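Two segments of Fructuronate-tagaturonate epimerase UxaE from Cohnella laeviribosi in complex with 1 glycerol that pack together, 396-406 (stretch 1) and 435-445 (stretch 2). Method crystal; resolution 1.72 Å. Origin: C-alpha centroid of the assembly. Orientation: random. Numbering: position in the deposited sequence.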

ATOM      1  N   GLU A 396      -5.233 -11.465  23.620  1.00 20.60           N
ATOM      2  CA  GLU A 396      -6.367 -11.084  24.447  1.00 26.89           C
ATOM      3  C   GLU A 396      -7.397 -10.262  23.688  1.00 27.36           C
ATOM      4  O   GLU A 396      -8.569 -10.246  24.084  1.00 29.01           O
ATOM      5  N   HIS A 397      -6.999  -9.580  22.614  1.00 23.14           N
ATOM      6  CA  HIS A 397      -7.882  -8.666  21.901  1.00 22.46           C
ATOM      7  C   HIS A 397      -8.088  -9.055  20.442  1.00 19.74           C
ATOM      8  O   HIS A 397      -8.627  -8.263  19.669  1.00 20.13           O
ATOM      9  N   PHE A 398      -7.701 -10.275  20.064  1.00 20.23           N
ATOM     10  CA  PHE A 398      -7.721 -10.679  18.661  1.00 21.75           C
ATOM     11  C   PHE A 398      -9.110 -10.537  18.043  1.00 21.35           C
ATOM     12  O   PHE A 398      -9.248 -10.092  16.894  1.00 21.47           O
ATOM     13  N   GLU A 399     -10.154 -10.905  18.792  1.00 23.36           N
ATOM     14  CA  GLU A 399     -11.507 -10.872  18.247  1.00 26.86           C
ATOM     15  C   GLU A 399     -11.895  -9.475  17.767  1.00 23.77           C
ATOM     16  O   GLU A 399     -12.619  -9.341  16.774  1.00 26.05           O
ATOM     17  N   GLU A 400     -11.420  -8.426  18.450  1.00 23.90           N
ATOM     18  CA  GLU A 400     -11.726  -7.064  18.017  1.00 25.96           C
ATOM     19  C   GLU A 400     -11.141  -6.771  16.641  1.00 26.19           C
ATOM     20  O   GLU A 400     -11.743  -6.037  15.849  1.00 29.04           O
ATOM     21  N   ALA A 401      -9.986  -7.351  16.335  1.00 21.30           N
ATOM     22  CA  ALA A 401      -9.319  -7.058  15.078  1.00 21.81           C
ATOM     23  C   ALA A 401      -9.864  -7.903  13.924  1.00 22.84           C
ATOM     24  O   ALA A 401      -9.848  -7.453  12.770  1.00 23.15           O
ATOM     25  N   THR A 402     -10.377  -9.105  14.205  1.00 23.64           N
ATOM     26  CA  THR A 402     -10.977  -9.904  13.139  1.00 24.07           C
ATOM     27  C   THR A 402     -12.240  -9.264  12.579  1.00 29.68           C
ATOM     28  O   THR A 402     -12.691  -9.660  11.499  1.00 30.96           O
ATOM     29  N   ALA A 403     -12.815  -8.283  13.278  1.00 28.82           N
ATOM     30  CA  ALA A 403     -13.937  -7.541  12.720  1.00 33.02           C
ATOM     31  C   ALA A 403     -13.529  -6.677  11.531  1.00 33.44           C
ATOM     32  O   ALA A 403     -14.386  -6.336  10.710  1.00 34.28           O
ATOM     33  N   TYR A 404     -12.240  -6.335  11.408  1.00 30.66           N
ATOM     34  CA  TYR A 404     -11.733  -5.451  10.362  1.00 28.91           C
ATOM     35  C   TYR A 404     -11.014  -6.175   9.236  1.00 29.63           C
ATOM     36  O   TYR A 404     -10.907  -5.627   8.132  1.00 31.16           O
ATOM     37  N   TYR A 405     -10.476  -7.360   9.498  1.00 26.32           N
ATOM     38  CA  TYR A 405      -9.742  -8.119   8.497  1.00 25.06           C
ATOM     39  C   TYR A 405     -10.247  -9.547   8.533  1.00 24.55           C
ATOM     40  O   TYR A 405     -10.377 -10.126   9.616  1.00 26.39           O
ATOM     41  N   HIS A 406     -10.546 -10.106   7.364  1.00 23.88           N
ATOM     42  CA  HIS A 406     -11.059 -11.472   7.291  1.00 24.64           C
ATOM     43  C   HIS A 406      -9.886 -12.441   7.267  1.00 20.33           C
ATOM     44  O   HIS A 406      -9.111 -12.464   6.305  1.00 19.62           O
ATOM     45  N   ARG A 435       1.792 -14.930  12.621  1.00 13.43           N
ATOM     46  CA  ARG A 435       1.898 -13.775  11.729  1.00 16.28           C
ATOM     47  C   ARG A 435       0.555 -13.066  11.586  1.00 15.58           C
ATOM     48  O   ARG A 435       0.479 -11.834  11.666  1.00 14.87           O
ATOM     49  N   GLN A 436      -0.526 -13.827  11.381  1.00 14.08           N
ATOM     50  CA  GLN A 436      -1.827 -13.178  11.233  1.00 16.03           C
ATOM     51  C   GLN A 436      -2.261 -12.502  12.528  1.00 15.25           C
ATOM     52  O   GLN A 436      -2.865 -11.422  12.499  1.00 15.66           O
ATOM     53  N   LEU A 437      -1.947 -13.125  13.665  1.00 15.17           N
ATOM     54  CA  LEU A 437      -2.290 -12.561  14.965  1.00 15.33           C
ATOM     55  C   LEU A 437      -1.695 -11.171  15.121  1.00 17.64           C
ATOM     56  O   LEU A 437      -2.388 -10.230  15.520  1.00 17.97           O
ATOM     57  N   LEU A 438      -0.406 -11.030  14.803  1.00 14.22           N
ATOM     58  CA  LEU A 438       0.263  -9.738  14.948  1.00 15.89           C
ATOM     59  C   LEU A 438      -0.058  -8.793  13.792  1.00 17.94           C
ATOM     60  O   LEU A 438      -0.080  -7.571  13.989  1.00 15.67           O
ATOM     61  N   HIS A 439      -0.330  -9.330  12.597  1.00 15.24           N
ATOM     62  CA  HIS A 439      -0.563  -8.485  11.423  1.00 13.82           C
ATOM     63  C   HIS A 439      -1.776  -7.599  11.648  1.00 17.61           C
ATOM     64  O   HIS A 439      -1.725  -6.384  11.441  1.00 16.58           O
ATOM     65  N   ILE A 440      -2.867  -8.201  12.120  1.00 15.06           N
ATOM     66  CA  ILE A 440      -4.174  -7.567  12.123  1.00 17.45           C
ATOM     67  C   ILE A 440      -4.411  -6.732  13.378  1.00 17.76           C
ATOM     68  O   ILE A 440      -5.286  -5.853  13.371  1.00 19.11           O
ATOM     69  N   THR A 441      -3.613  -6.937  14.426  1.00 18.67           N
ATOM     70  CA  THR A 441      -3.757  -6.232  15.694  1.00 17.44           C
ATOM     71  C   THR A 441      -2.862  -4.999  15.784  1.00 17.10           C
ATOM     72  O   THR A 441      -2.699  -4.453  16.875  1.00 19.96           O
ATOM     73  N   TYR A 442      -2.300  -4.536  14.661  1.00 17.26           N
ATOM     74  CA  TYR A 442      -1.396  -3.379  14.697  1.00 16.93           C
ATOM     75  C   TYR A 442      -2.064  -2.161  15.324  1.00 19.82           C
ATOM     76  O   TYR A 442      -1.435  -1.436  16.111  1.00 19.90           O
ATOM     77  N   GLY A 443      -3.325  -1.905  14.973  1.00 17.87           N
ATOM     78  CA  GLY A 443      -3.995  -0.713  15.476  1.00 20.63           C
ATOM     79  C   GLY A 443      -4.265  -0.804  16.966  1.00 22.73           C
ATOM     80  O   GLY A 443      -3.991   0.137  17.720  1.00 22.55           O
ATOM     81  N   LEU A 444      -4.780  -1.954  17.413  1.00 20.84           N
ATOM     82  CA  LEU A 444      -5.011  -2.176  18.841  1.00 22.67           C
ATOM     83  C   LEU A 444      -3.724  -2.064  19.647  1.00 24.70           C
ATOM     84  O   LEU A 444      -3.740  -1.598  20.790  1.00 24.51           O
ATOM     85  N   LEU A 445      -2.614  -2.564  19.103  1.00 19.16           N
ATOM     86  CA  LEU A 445      -1.349  -2.520  19.828  1.00 19.09           C
ATOM     87  C   LEU A 445      -0.785  -1.106  19.866  1.00 18.57           C
ATOM     88  O   LEU A 445      -0.336  -0.630  20.918  1.00 21.66           O
TER

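This is a small, largely apolar contact between two helical segments of one chain, centred on an alanine and joined by a hydrogen bond between two tyrosines. Ala 401 points toward the other stretch where the backbones lie close, 5.7 Å between the CA atoms of Ala 401 and Thr 441; a small side chain fits this narrow gap. Ala 401 CB lies 3.2 Å from Ile 440 CG2, 3.8 Å from Thr 441 CG2 and 3.8 Å from Leu 444 CD1.

Ile 440 (chi1 m, chi2 p) also points across, and its CG1 sits 3.4 Å from Tyr 405 CB. The CA-to-CB bond of Phe 398 points sideways, but its t rotamer brings the ring nearer, with CD1 3.5 Å from Leu 437 CD1. Thr 441 offers its methyl to this apolar surface while its OG1 donates to Leu 437 O (2.7 Å), so the hydroxyl is satisfied within its own stretch.

Leu 444 (m, t) reaches the start of stretch 1, where its CD1 is 3.4 Å from His 397 O. Nearby, His 397 ND1 donates to Glu 400 OE2 at 2.6 Å.

Beyond Ile 440, Tyr 405 (m) and Tyr 442 (p) meet at their ring edges, their OH atoms hydrogen-bonded at 2.7 Å; tyrosine suits both places, combining an apolar ring with a polar tip.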

ATOM      1  CB  GLU A 396      -5.867 -10.311  25.668  1.00 29.27           C
ATOM      2  CG  GLU A 396      -5.182 -11.200  26.688  1.00 33.10           C
ATOM      3  CD  GLU A 396      -4.440 -10.414  27.758  1.00 38.71           C
ATOM      4  OE1 GLU A 396      -4.507  -9.161  27.749  1.00 43.22           O
ATOM      5  OE2 GLU A 396      -3.781 -11.059  28.600  1.00 46.47           O
ATOM      6  CB  HIS A 397      -7.342  -7.237  21.992  1.00 24.06           C
ATOM      7  CG  HIS A 397      -7.288  -6.713  23.392  1.00 24.78           C
ATOM      8  ND1 HIS A 397      -8.398  -6.205  24.033  1.00 29.30           N
ATOM      9  CD2 HIS A 397      -6.269  -6.632  24.280  1.00 24.40           C
ATOM     10  CE1 HIS A 397      -8.063  -5.830  25.256  1.00 28.19           C
ATOM     11  NE2 HIS A 397      -6.778  -6.077  25.431  1.00 25.62           N
ATOM     12  CB  PHE A 398      -7.224 -12.117  18.573  1.00 21.28           C
ATOM     13  CG  PHE A 398      -7.121 -12.654  17.187  1.00 21.11           C
ATOM     14  CD1 PHE A 398      -6.246 -12.098  16.275  1.00 21.92           C
ATOM     15  CD2 PHE A 398      -7.871 -13.751  16.807  1.00 21.23           C
ATOM     16  CE1 PHE A 398      -6.128 -12.621  15.002  1.00 23.08           C
ATOM     17  CE2 PHE A 398      -7.763 -14.269  15.529  1.00 22.15           C
ATOM     18  CZ  PHE A 398      -6.897 -13.704  14.633  1.00 22.67           C
ATOM     19  CB  GLU A 399     -12.497 -11.374  19.302  1.00 30.78           C
ATOM     20  CG  GLU A 399     -13.628 -12.229  18.760  1.00 38.34           C
ATOM     21  CD  GLU A 399     -14.849 -12.248  19.681  1.00 45.88           C
ATOM     22  OE1 GLU A 399     -14.682 -12.046  20.904  1.00 44.05           O
ATOM     23  OE2 GLU A 399     -15.977 -12.458  19.179  1.00 48.17           O
ATOM     24  CB  GLU A 400     -11.202  -6.052  19.041  1.00 27.78           C
ATOM     25  CG  GLU A 400     -11.648  -6.339  20.465  1.00 29.45           C
ATOM     26  CD  GLU A 400     -10.709  -5.759  21.512  1.00 27.41           C
ATOM     27  OE1 GLU A 400     -10.036  -4.755  21.217  1.00 31.93           O
ATOM     28  OE2 GLU A 400     -10.632  -6.316  22.628  1.00 32.15           O
ATOM     29  CB  ALA A 401      -7.814  -7.248  15.275  1.00 22.60           C
ATOM     30  CB  THR A 402     -11.288 -11.325  13.623  1.00 22.93           C
ATOM     31  OG1 THR A 402     -12.302 -11.287  14.640  1.00 25.22           O
ATOM     32  CG2 THR A 402     -10.041 -11.988  14.170  1.00 22.26           C
ATOM     33  CB  ALA A 403     -14.577  -6.675  13.810  1.00 34.39           C
ATOM     34  CB  TYR A 404     -10.749  -4.439  10.953  1.00 31.92           C
ATOM     35  CG  TYR A 404     -11.380  -3.409  11.847  1.00 35.99           C
ATOM     36  CD1 TYR A 404     -12.089  -2.344  11.310  1.00 43.20           C
ATOM     37  CD2 TYR A 404     -11.256  -3.491  13.220  1.00 31.35           C
ATOM     38  CE1 TYR A 404     -12.668  -1.391  12.122  1.00 42.20           C
ATOM     39  CE2 TYR A 404     -11.831  -2.543  14.041  1.00 42.86           C
ATOM     40  CZ  TYR A 404     -12.536  -1.495  13.485  1.00 42.32           C
ATOM     41  OH  TYR A 404     -13.111  -0.543  14.297  1.00 47.88           O
ATOM     42  CB  TYR A 405      -8.240  -8.066   8.772  1.00 23.71           C
ATOM     43  CG  TYR A 405      -7.689  -6.665   8.658  1.00 23.19           C
ATOM     44  CD1 TYR A 405      -7.254  -6.178   7.436  1.00 23.24           C
ATOM     45  CD2 TYR A 405      -7.639  -5.822   9.754  1.00 24.29           C
ATOM     46  CE1 TYR A 405      -6.765  -4.896   7.308  1.00 25.12           C
ATOM     47  CE2 TYR A 405      -7.144  -4.527   9.640  1.00 21.14           C
ATOM     48  CZ  TYR A 405      -6.717  -4.072   8.407  1.00 23.58           C
ATOM     49  OH  TYR A 405      -6.223  -2.792   8.249  1.00 25.50           O
ATOM     50  CB  HIS A 406     -11.936 -11.681   6.062  1.00 25.78           C
ATOM     51  CG  HIS A 406     -12.392 -13.099   5.905  1.00 26.61           C
ATOM     52  ND1 HIS A 406     -13.450 -13.621   6.620  1.00 35.14           N
ATOM     53  CD2 HIS A 406     -11.906 -14.118   5.157  1.00 27.64           C
ATOM     54  CE1 HIS A 406     -13.611 -14.894   6.299  1.00 35.75           C
ATOM     55  NE2 HIS A 406     -12.688 -15.220   5.411  1.00 30.05           N
ATOM     56  CB  ARG A 435       2.433 -14.192  10.356  1.00 15.24           C
ATOM     57  CG  ARG A 435       3.948 -14.366  10.326  1.00 16.14           C
ATOM     58  CD  ARG A 435       4.438 -14.731   8.931  1.00 14.35           C
ATOM     59  NE  ARG A 435       4.280 -13.641   7.963  1.00 18.54           N
ATOM     60  CZ  ARG A 435       5.114 -12.613   7.846  1.00 17.00           C
ATOM     61  NH1 ARG A 435       6.171 -12.527   8.645  1.00 17.23           N
ATOM     62  NH2 ARG A 435       4.889 -11.665   6.929  1.00 16.42           N
ATOM     63  CB  GLN A 436      -2.873 -14.193  10.790  1.00 13.87           C
ATOM     64  CG  GLN A 436      -2.609 -14.710   9.383  1.00 13.80           C
ATOM     65  CD  GLN A 436      -3.838 -15.342   8.783  1.00 14.40           C
ATOM     66  OE1 GLN A 436      -4.491 -16.174   9.418  1.00 15.65           O
ATOM     67  NE2 GLN A 436      -4.172 -14.953   7.563  1.00 13.82           N
ATOM     68  CB  LEU A 437      -1.779 -13.486  16.067  1.00 13.71           C
ATOM     69  CG  LEU A 437      -1.788 -12.951  17.497  1.00 17.37           C
ATOM     70  CD1 LEU A 437      -3.228 -12.834  17.982  1.00 19.94           C
ATOM     71  CD2 LEU A 437      -0.961 -13.857  18.410  1.00 19.35           C
ATOM     72  CB  LEU A 438       1.780  -9.945  15.069  1.00 17.09           C
ATOM     73  CG  LEU A 438       2.369 -10.175  16.475  1.00 17.35           C
ATOM     74  CD1 LEU A 438       2.221  -8.940  17.337  1.00 18.14           C
ATOM     75  CD2 LEU A 438       1.739 -11.388  17.190  1.00 19.06           C
ATOM     76  CB  HIS A 439      -0.768  -9.378  10.186  1.00 17.60           C
ATOM     77  CG  HIS A 439      -0.785  -8.650   8.870  1.00 18.33           C
ATOM     78  ND1 HIS A 439      -1.699  -7.661   8.562  1.00 16.55           N
ATOM     79  CD2 HIS A 439      -0.018  -8.810   7.762  1.00 15.99           C
ATOM     80  CE1 HIS A 439      -1.482  -7.228   7.332  1.00 15.71           C
ATOM     81  NE2 HIS A 439      -0.470  -7.912   6.821  1.00 15.27           N
ATOM     82  CB  ILE A 440      -5.186  -8.714  11.922  1.00 22.19           C
ATOM     83  CG1 ILE A 440      -5.411  -9.003  10.443  1.00 17.96           C
ATOM     84  CG2 ILE A 440      -6.472  -8.506  12.609  1.00 36.03           C
ATOM     85  CD1 ILE A 440      -4.249  -9.504   9.707  1.00 29.68           C
ATOM     86  CB  THR A 441      -3.470  -7.175  16.874  1.00 19.01           C
ATOM     87  OG1 THR A 441      -2.195  -7.818  16.713  1.00 17.24           O
ATOM     88  CG2 THR A 441      -4.581  -8.249  17.019  1.00 19.93           C
ATOM     89  CB  TYR A 442      -0.913  -3.037  13.285  1.00 16.24           C
ATOM     90  CG  TYR A 442      -2.009  -2.510  12.372  1.00 16.21           C
ATOM     91  CD1 TYR A 442      -2.942  -3.364  11.799  1.00 17.33           C
ATOM     92  CD2 TYR A 442      -2.127  -1.147  12.108  1.00 17.73           C
ATOM     93  CE1 TYR A 442      -3.951  -2.878  10.975  1.00 17.20           C
ATOM     94  CE2 TYR A 442      -3.130  -0.655  11.287  1.00 20.43           C
ATOM     95  CZ  TYR A 442      -4.042  -1.523  10.729  1.00 17.21           C
ATOM     96  OH  TYR A 442      -5.027  -1.030   9.910  1.00 20.58           O
ATOM     97  CB  LEU A 444      -5.612  -3.561  19.067  1.00 26.10           C
ATOM     98  CG  LEU A 444      -6.979  -3.872  18.498  1.00 33.28           C
ATOM     99  CD1 LEU A 444      -7.162  -5.375  18.544  1.00 25.46           C
ATOM    100  CD2 LEU A 444      -8.039  -3.151  19.314  1.00 34.17           C
ATOM    101  CB  LEU A 445      -0.341  -3.470  19.177  1.00 19.42           C
ATOM    102  CG  LEU A 445      -0.604  -4.960  19.392  1.00 18.73           C
ATOM    103  CD1 LEU A 445       0.167  -5.809  18.375  1.00 17.69           C
ATOM    104  CD2 LEU A 445      -0.212  -5.367  20.808  1.00 19.11           C
TER